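Local coordinates for CYCLIN domain-containing protein (Chaetomium thermophilum, PDB 6Z3U), which probably acts as the cyclin H-type regulatory subunit of the CDK-activating kinase complex, partnering a cyclin-dependent serine/threonine kinase, at residues 127-135 / 357-368. Residues are numbered along the deposited sequence; the frame is centred on the assembly and turned at random.
Sequences IMTYPPQEM and LNKCRDPDRWNL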
ATOM      1  N   ILE A 127      25.208 -10.824   1.547  1.00 48.13           N
ATOM      2  CA  ILE A 127      25.473 -11.025   0.127  1.00 47.76           C
ATOM      3  C   ILE A 127      26.089 -12.391  -0.140  1.00 53.72           C
ATOM      4  O   ILE A 127      25.982 -12.911  -1.257  1.00 49.83           O
ATOM      5  CB  ILE A 127      26.387  -9.896  -0.392  1.00 48.95           C
ATOM      6  CG1 ILE A 127      25.605  -8.587  -0.502  1.00 50.85           C
ATOM      7  CG2 ILE A 127      26.987 -10.261  -1.740  1.00 58.23           C
ATOM      8  CD1 ILE A 127      24.717  -8.503  -1.726  1.00 60.33           C
ATOM      9  N   MET A 128      26.753 -12.981   0.853  1.00 59.00           N
ATOM     10  CA  MET A 128      27.344 -14.303   0.701  1.00 47.97           C
ATOM     11  C   MET A 128      26.319 -15.427   0.782  1.00 50.86           C
ATOM     12  O   MET A 128      26.685 -16.588   0.565  1.00 53.75           O
ATOM     13  CB  MET A 128      28.416 -14.520   1.773  1.00 50.22           C
ATOM     14  CG  MET A 128      29.570 -13.549   1.688  1.00 51.77           C
ATOM     15  SD  MET A 128      30.818 -13.843   2.952  1.00 56.01           S
ATOM     16  CE  MET A 128      30.180 -12.882   4.319  1.00 60.64           C
ATOM     17  N   THR A 129      25.058 -15.118   1.092  1.00 48.30           N
ATOM     18  CA  THR A 129      24.005 -16.120   1.211  1.00 44.01           C
ATOM     19  C   THR A 129      23.145 -16.224  -0.044  1.00 47.50           C
ATOM     20  O   THR A 129      22.887 -17.332  -0.524  1.00 50.11           O
ATOM     21  CB  THR A 129      23.117 -15.806   2.421  1.00 47.41           C
ATOM     22  OG1 THR A 129      23.939 -15.452   3.539  1.00 61.04           O
ATOM     23  CG2 THR A 129      22.270 -17.012   2.789  1.00 56.68           C
ATOM     24  N   TYR A 130      22.689 -15.094  -0.584  1.00 54.80           N
ATOM     25  CA  TYR A 130      21.837 -15.076  -1.765  1.00 48.99           C
ATOM     26  C   TYR A 130      22.437 -14.173  -2.834  1.00 48.26           C
ATOM     27  O   TYR A 130      23.031 -13.136  -2.512  1.00 43.25           O
ATOM     28  CB  TYR A 130      20.421 -14.603  -1.409  1.00 43.15           C
ATOM     29  CG  TYR A 130      19.741 -15.454  -0.358  1.00 44.73           C
ATOM     30  CD1 TYR A 130      19.345 -16.756  -0.639  1.00 42.52           C
ATOM     31  CD2 TYR A 130      19.493 -14.956   0.916  1.00 52.88           C
ATOM     32  CE1 TYR A 130      18.720 -17.539   0.318  1.00 48.36           C
ATOM     33  CE2 TYR A 130      18.870 -15.733   1.882  1.00 51.58           C
ATOM     34  CZ  TYR A 130      18.486 -17.023   1.578  1.00 51.92           C
ATOM     35  OH  TYR A 130      17.866 -17.798   2.536  1.00 57.15           O
ATOM     36  N   PRO A 131      22.284 -14.525  -4.110  1.00 49.06           N
ATOM     37  CA  PRO A 131      23.026 -13.828  -5.176  1.00 44.61           C
ATOM     38  C   PRO A 131      22.461 -12.450  -5.455  1.00 41.98           C
ATOM     39  O   PRO A 131      21.307 -12.319  -5.886  1.00 47.93           O
ATOM     40  CB  PRO A 131      22.847 -14.754  -6.391  1.00 40.03           C
ATOM     41  CG  PRO A 131      21.585 -15.494  -6.129  1.00 42.11           C
ATOM     42  CD  PRO A 131      21.411 -15.590  -4.637  1.00 51.42           C
ATOM     43  N   PRO A 132      23.256 -11.390  -5.261  1.00 39.84           N
ATOM     44  CA  PRO A 132      22.744 -10.041  -5.558  1.00 42.53           C
ATOM     45  C   PRO A 132      22.446  -9.816  -7.029  1.00 38.61           C
ATOM     46  O   PRO A 132      21.597  -8.977  -7.352  1.00 38.43           O
ATOM     47  CB  PRO A 132      23.869  -9.118  -5.065  1.00 45.01           C
ATOM     48  CG  PRO A 132      25.092  -9.962  -5.079  1.00 42.41           C
ATOM     49  CD  PRO A 132      24.639 -11.355  -4.750  1.00 44.07           C
ATOM     50  N   GLN A 133      23.123 -10.527  -7.932  1.00 48.73           N
ATOM     51  CA  GLN A 133      22.836 -10.370  -9.351  1.00 46.09           C
ATOM     52  C   GLN A 133      21.398 -10.759  -9.666  1.00 38.53           C
ATOM     53  O   GLN A 133      20.775 -10.175 -10.558  1.00 36.73           O
ATOM     54  CB  GLN A 133      23.807 -11.217 -10.176  1.00 52.02           C
ATOM     55  CG  GLN A 133      23.803 -10.905 -11.661  1.00 58.26           C
ATOM     56  CD  GLN A 133      24.657  -9.698 -11.999  1.00 57.40           C
ATOM     57  OE1 GLN A 133      25.829  -9.629 -11.624  1.00 54.74           O
ATOM     58  NE2 GLN A 133      24.071  -8.734 -12.701  1.00 60.51           N
ATOM     59  N   GLU A 134      20.857 -11.741  -8.943  1.00 43.04           N
ATOM     60  CA  GLU A 134      19.490 -12.202  -9.144  1.00 43.74           C
ATOM     61  C   GLU A 134      18.488 -11.388  -8.330  1.00 41.87           C
ATOM     62  O   GLU A 134      17.453 -10.969  -8.857  1.00 44.25           O
ATOM     63  CB  GLU A 134      19.380 -13.687  -8.784  1.00 53.15           C
ATOM     64  CG  GLU A 134      20.265 -14.603  -9.622  1.00 45.63           C
ATOM     65  CD  GLU A 134      19.894 -14.589 -11.094  1.00 48.04           C
ATOM     66  OE1 GLU A 134      20.488 -13.790 -11.851  1.00 54.96           O
ATOM     67  OE2 GLU A 134      18.993 -15.360 -11.489  1.00 51.76           O
ATOM     68  N   MET A 135      18.775 -11.166  -7.044  1.00 39.10           N
ATOM     69  CA  MET A 135      17.879 -10.368  -6.216  1.00 36.32           C
ATOM     70  C   MET A 135      17.644  -8.982  -6.800  1.00 36.59           C
ATOM     71  O   MET A 135      16.622  -8.358  -6.497  1.00 41.18           O
ATOM     72  CB  MET A 135      18.444 -10.241  -4.799  1.00 42.09           C
ATOM     73  CG  MET A 135      18.521 -11.552  -4.024  1.00 39.81           C
ATOM     74  SD  MET A 135      16.922 -12.349  -3.757  1.00 45.19           S
ATOM     75  CE  MET A 135      16.879 -13.477  -5.144  1.00 43.37           C
ATOM     76  N   LEU A 357      33.936 -13.187  -3.495  1.00 55.96           N
ATOM     77  CA  LEU A 357      32.617 -13.725  -3.182  1.00 58.09           C
ATOM     78  C   LEU A 357      32.362 -15.048  -3.893  1.00 56.82           C
ATOM     79  O   LEU A 357      31.592 -15.880  -3.397  1.00 55.45           O
ATOM     80  CB  LEU A 357      31.548 -12.701  -3.569  1.00 56.73           C
ATOM     81  CG  LEU A 357      30.082 -13.067  -3.339  1.00 65.17           C
ATOM     82  CD1 LEU A 357      29.808 -13.323  -1.868  1.00 69.59           C
ATOM     83  CD2 LEU A 357      29.177 -11.966  -3.869  1.00 50.53           C
ATOM     84  N   ASN A 358      33.002 -15.264  -5.044  1.00 56.56           N
ATOM     85  CA  ASN A 358      32.728 -16.445  -5.853  1.00 54.00           C
ATOM     86  C   ASN A 358      33.260 -17.727  -5.227  1.00 56.03           C
ATOM     87  O   ASN A 358      32.850 -18.816  -5.642  1.00 56.03           O
ATOM     88  CB  ASN A 358      33.329 -16.258  -7.248  1.00 54.21           C
ATOM     89  CG  ASN A 358      32.961 -17.376  -8.201  1.00 54.06           C
ATOM     90  OD1 ASN A 358      31.785 -17.622  -8.466  1.00 58.33           O
ATOM     91  ND2 ASN A 358      33.969 -18.049  -8.740  1.00 69.77           N
ATOM     92  N   LYS A 359      34.156 -17.628  -4.247  1.00 57.97           N
ATOM     93  CA  LYS A 359      34.765 -18.802  -3.640  1.00 60.24           C
ATOM     94  C   LYS A 359      34.359 -19.016  -2.188  1.00 61.27           C
ATOM     95  O   LYS A 359      34.746 -20.031  -1.599  1.00 64.95           O
ATOM     96  CB  LYS A 359      36.296 -18.716  -3.747  1.00 64.21           C
ATOM     97  CG  LYS A 359      36.892 -17.340  -3.477  1.00 66.50           C
ATOM     98  CD  LYS A 359      38.353 -17.287  -3.910  1.00 69.80           C
ATOM     99  CE  LYS A 359      38.909 -15.873  -3.836  1.00 66.71           C
ATOM    100  NZ  LYS A 359      40.227 -15.751  -4.510  1.00 69.40           N
ATOM    101  N   CYS A 360      33.589 -18.103  -1.596  1.00 59.47           N
ATOM    102  CA  CYS A 360      33.130 -18.256  -0.220  1.00 60.22           C
ATOM    103  C   CYS A 360      31.613 -18.198  -0.104  1.00 58.19           C
ATOM    104  O   CYS A 360      31.089 -18.108   1.013  1.00 58.68           O
ATOM    105  CB  CYS A 360      33.755 -17.182   0.675  1.00 66.99           C
ATOM    106  SG  CYS A 360      33.109 -15.522   0.389  1.00 69.24           S
ATOM    107  N   ARG A 361      30.896 -18.247  -1.224  1.00 62.58           N
ATOM    108  CA  ARG A 361      29.447 -18.147  -1.207  1.00 57.39           C
ATOM    109  C   ARG A 361      28.812 -19.432  -0.677  1.00 56.39           C
ATOM    110  O   ARG A 361      29.426 -20.503  -0.652  1.00 57.37           O
ATOM    111  CB  ARG A 361      28.917 -17.856  -2.611  1.00 52.51           C
ATOM    112  CG  ARG A 361      29.278 -18.922  -3.637  1.00 53.06           C
ATOM    113  CD  ARG A 361      28.793 -18.538  -5.021  1.00 53.73           C
ATOM    114  NE  ARG A 361      29.127 -19.537  -6.032  1.00 52.06           N
ATOM    115  CZ  ARG A 361      28.482 -20.689  -6.189  1.00 52.62           C
ATOM    116  NH1 ARG A 361      27.475 -21.009  -5.386  1.00 52.66           N
ATOM    117  NH2 ARG A 361      28.852 -21.530  -7.144  1.00 57.18           N
ATOM    118  N   ASP A 362      27.564 -19.310  -0.247  1.00 54.97           N
ATOM    119  CA  ASP A 362      26.804 -20.463   0.226  1.00 56.66           C
ATOM    120  C   ASP A 362      26.553 -21.416  -0.936  1.00 57.82           C
ATOM    121  O   ASP A 362      26.004 -20.993  -1.962  1.00 60.49           O
ATOM    122  CB  ASP A 362      25.483 -20.001   0.833  1.00 55.69           C
ATOM    123  CG  ASP A 362      24.784 -21.092   1.620  1.00 57.70           C
ATOM    124  OD1 ASP A 362      24.751 -22.246   1.145  1.00 61.14           O
ATOM    125  OD2 ASP A 362      24.262 -20.791   2.714  1.00 58.56           O
ATOM    126  N   PRO A 363      26.933 -22.694  -0.833  1.00 57.96           N
ATOM    127  CA  PRO A 363      26.772 -23.589  -1.990  1.00 57.98           C
ATOM    128  C   PRO A 363      25.337 -24.020  -2.250  1.00 72.35           C
ATOM    129  O   PRO A 363      24.998 -24.315  -3.403  1.00 81.27           O
ATOM    130  CB  PRO A 363      27.659 -24.788  -1.631  1.00 60.45           C
ATOM    131  CG  PRO A 363      27.697 -24.793  -0.146  1.00 61.95           C
ATOM    132  CD  PRO A 363      27.629 -23.355   0.286  1.00 60.40           C
ATOM    133  N   ASP A 364      24.486 -24.081  -1.224  1.00 64.00           N
ATOM    134  CA  ASP A 364      23.132 -24.598  -1.393  1.00 60.45           C
ATOM    135  C   ASP A 364      22.124 -23.516  -1.758  1.00 62.47           C
ATOM    136  O   ASP A 364      21.184 -23.778  -2.518  1.00 60.92           O
ATOM    137  CB  ASP A 364      22.679 -25.301  -0.115  1.00 61.73           C
ATOM    138  CG  ASP A 364      23.691 -26.300   0.382  1.00 64.69           C
ATOM    139  OD1 ASP A 364      24.066 -27.202  -0.396  1.00 86.27           O
ATOM    140  OD2 ASP A 364      24.118 -26.183   1.548  1.00 71.08           O
ATOM    141  N   ARG A 365      22.285 -22.308  -1.223  1.00 58.29           N
ATOM    142  CA  ARG A 365      21.306 -21.251  -1.420  1.00 55.35           C
ATOM    143  C   ARG A 365      21.590 -20.361  -2.623  1.00 53.35           C
ATOM    144  O   ARG A 365      20.704 -19.599  -3.026  1.00 59.70           O
ATOM    145  CB  ARG A 365      21.211 -20.362  -0.174  1.00 58.24           C
ATOM    146  CG  ARG A 365      20.637 -21.027   1.066  1.00 58.91           C
ATOM    147  CD  ARG A 365      20.564 -20.014   2.206  1.00 65.82           C
ATOM    148  NE  ARG A 365      19.440 -20.252   3.111  1.00 70.04           N
ATOM    149  CZ  ARG A 365      19.484 -20.981   4.220  1.00 85.28           C
ATOM    150  NH1 ARG A 365      18.389 -21.114   4.956  1.00 82.96           N
ATOM    151  NH2 ARG A 365      20.608 -21.578   4.597  1.00 93.00           N
ATOM    152  N   TRP A 366      22.783 -20.429  -3.213  1.00 51.60           N
ATOM    153  CA  TRP A 366      23.098 -19.510  -4.301  1.00 49.70           C
ATOM    154  C   TRP A 366      22.195 -19.759  -5.504  1.00 55.59           C
ATOM    155  O   TRP A 366      21.771 -18.813  -6.178  1.00 55.78           O
ATOM    156  CB  TRP A 366      24.568 -19.644  -4.694  1.00 49.99           C
ATOM    157  CG  TRP A 366      25.121 -18.425  -5.368  1.00 49.71           C
ATOM    158  CD1 TRP A 366      25.340 -18.248  -6.703  1.00 47.69           C
ATOM    159  CD2 TRP A 366      25.538 -17.210  -4.729  1.00 53.78           C
ATOM    160  NE1 TRP A 366      25.869 -17.000  -6.934  1.00 46.65           N
ATOM    161  CE2 TRP A 366      26.002 -16.344  -5.739  1.00 46.70           C
ATOM    162  CE3 TRP A 366      25.568 -16.775  -3.400  1.00 56.86           C
ATOM    163  CZ2 TRP A 366      26.481 -15.064  -5.463  1.00 46.11           C
ATOM    164  CZ3 TRP A 366      26.049 -15.506  -3.127  1.00 53.10           C
ATOM    165  CH2 TRP A 366      26.497 -14.666  -4.154  1.00 47.57           C
ATOM    166  N   ASN A 367      21.888 -21.023  -5.789  1.00 58.70           N
ATOM    167  CA  ASN A 367      21.008 -21.378  -6.903  1.00 50.71           C
ATOM    168  C   ASN A 367      19.571 -21.307  -6.401  1.00 53.02           C
ATOM    169  O   ASN A 367      19.085 -22.224  -5.733  1.00 53.51           O
ATOM    170  CB  ASN A 367      21.344 -22.761  -7.444  1.00 52.45           C
ATOM    171  CG  ASN A 367      20.636 -23.061  -8.749  1.00 52.64           C
ATOM    172  OD1 ASN A 367      19.541 -22.562  -9.004  1.00 52.16           O
ATOM    173  ND2 ASN A 367      21.260 -23.876  -9.586  1.00 56.10           N
ATOM    174  N   LEU A 368      18.886 -20.212  -6.734  1.00 56.76           N
ATOM    175  CA  LEU A 368      17.529 -20.006  -6.240  1.00 51.21           C
ATOM    176  C   LEU A 368      16.572 -21.054  -6.791  1.00 45.90           C
ATOM    177  O   LEU A 368      15.700 -21.550  -6.068  1.00 46.60           O
ATOM    178  CB  LEU A 368      17.054 -18.603  -6.609  1.00 46.39           C
ATOM    179  CG  LEU A 368      17.978 -17.476  -6.149  1.00 46.12           C
ATOM    180  CD1 LEU A 368      17.567 -16.166  -6.800  1.00 56.88           C
ATOM    181  CD2 LEU A 368      17.974 -17.355  -4.634  1.00 45.78           C
TER
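Trp366 lays its indole against Pro131 where the loop between helices 108-124 and 132-146, in the cyclin-like region, receives the C-terminal connection from helix 343-358 to helix 368-380. Such folding back of a chain end onto this region of the all-helical cyclin fold is consistent with a cyclin H-type subunit. Over one indole face, Pro131 CB makes a CH-pi contact, 3.9 Å from the centroid of the five-membered ring; Arg361 CD covers the opposite face. With CG anti to the backbone N (chi1 -157°), the six-membered edge of the indole, at CZ3, comes up to Ile127 O, and Pro132 CD packs on Trp366 CH2 at 3.8 Å. Replacing Trp366 by an alanine would probably open a gap between Pro131 and Arg361 and deprive both of their shared aromatic surface.

Apolar packing continues to either side of the indole. Leu357 divides its branches, CD2 touching Ile127 CG2 and CD1 meeting Met128 CG at 3.6 Å, while Met128 SD lies 3.8 Å from Cys360 SG. Beyond Trp366, Leu368 and Pro131 reach toward each other, Leu368 CD2 against Pro131 CD, while Leu368 CD1 lies 3.7 Å from Glu134 CB; the Glu134 carboxylate turns to a salt bridge with Arg162.

Two hydrogen bonds cross the contact. Asp362 N donates to Met128 O (3.0 Å), and Asp362 OD1 accepts from Asp364 N, closing an Asx turn that shapes the loop. Arg365 runs beside Thr129, its CD 3.5 Å from Thr129 CG2, before its guanidinium meets Tyr130 and forms a salt bridge to Glu82 of the kinase subunit, tying this loop to the partner chain. Arg365 NE donates to Tyr130 OH at 3.0 Å in a bent bond (N-H...O 135°), the hydroxyl lying 26° out of the guanidinium plane.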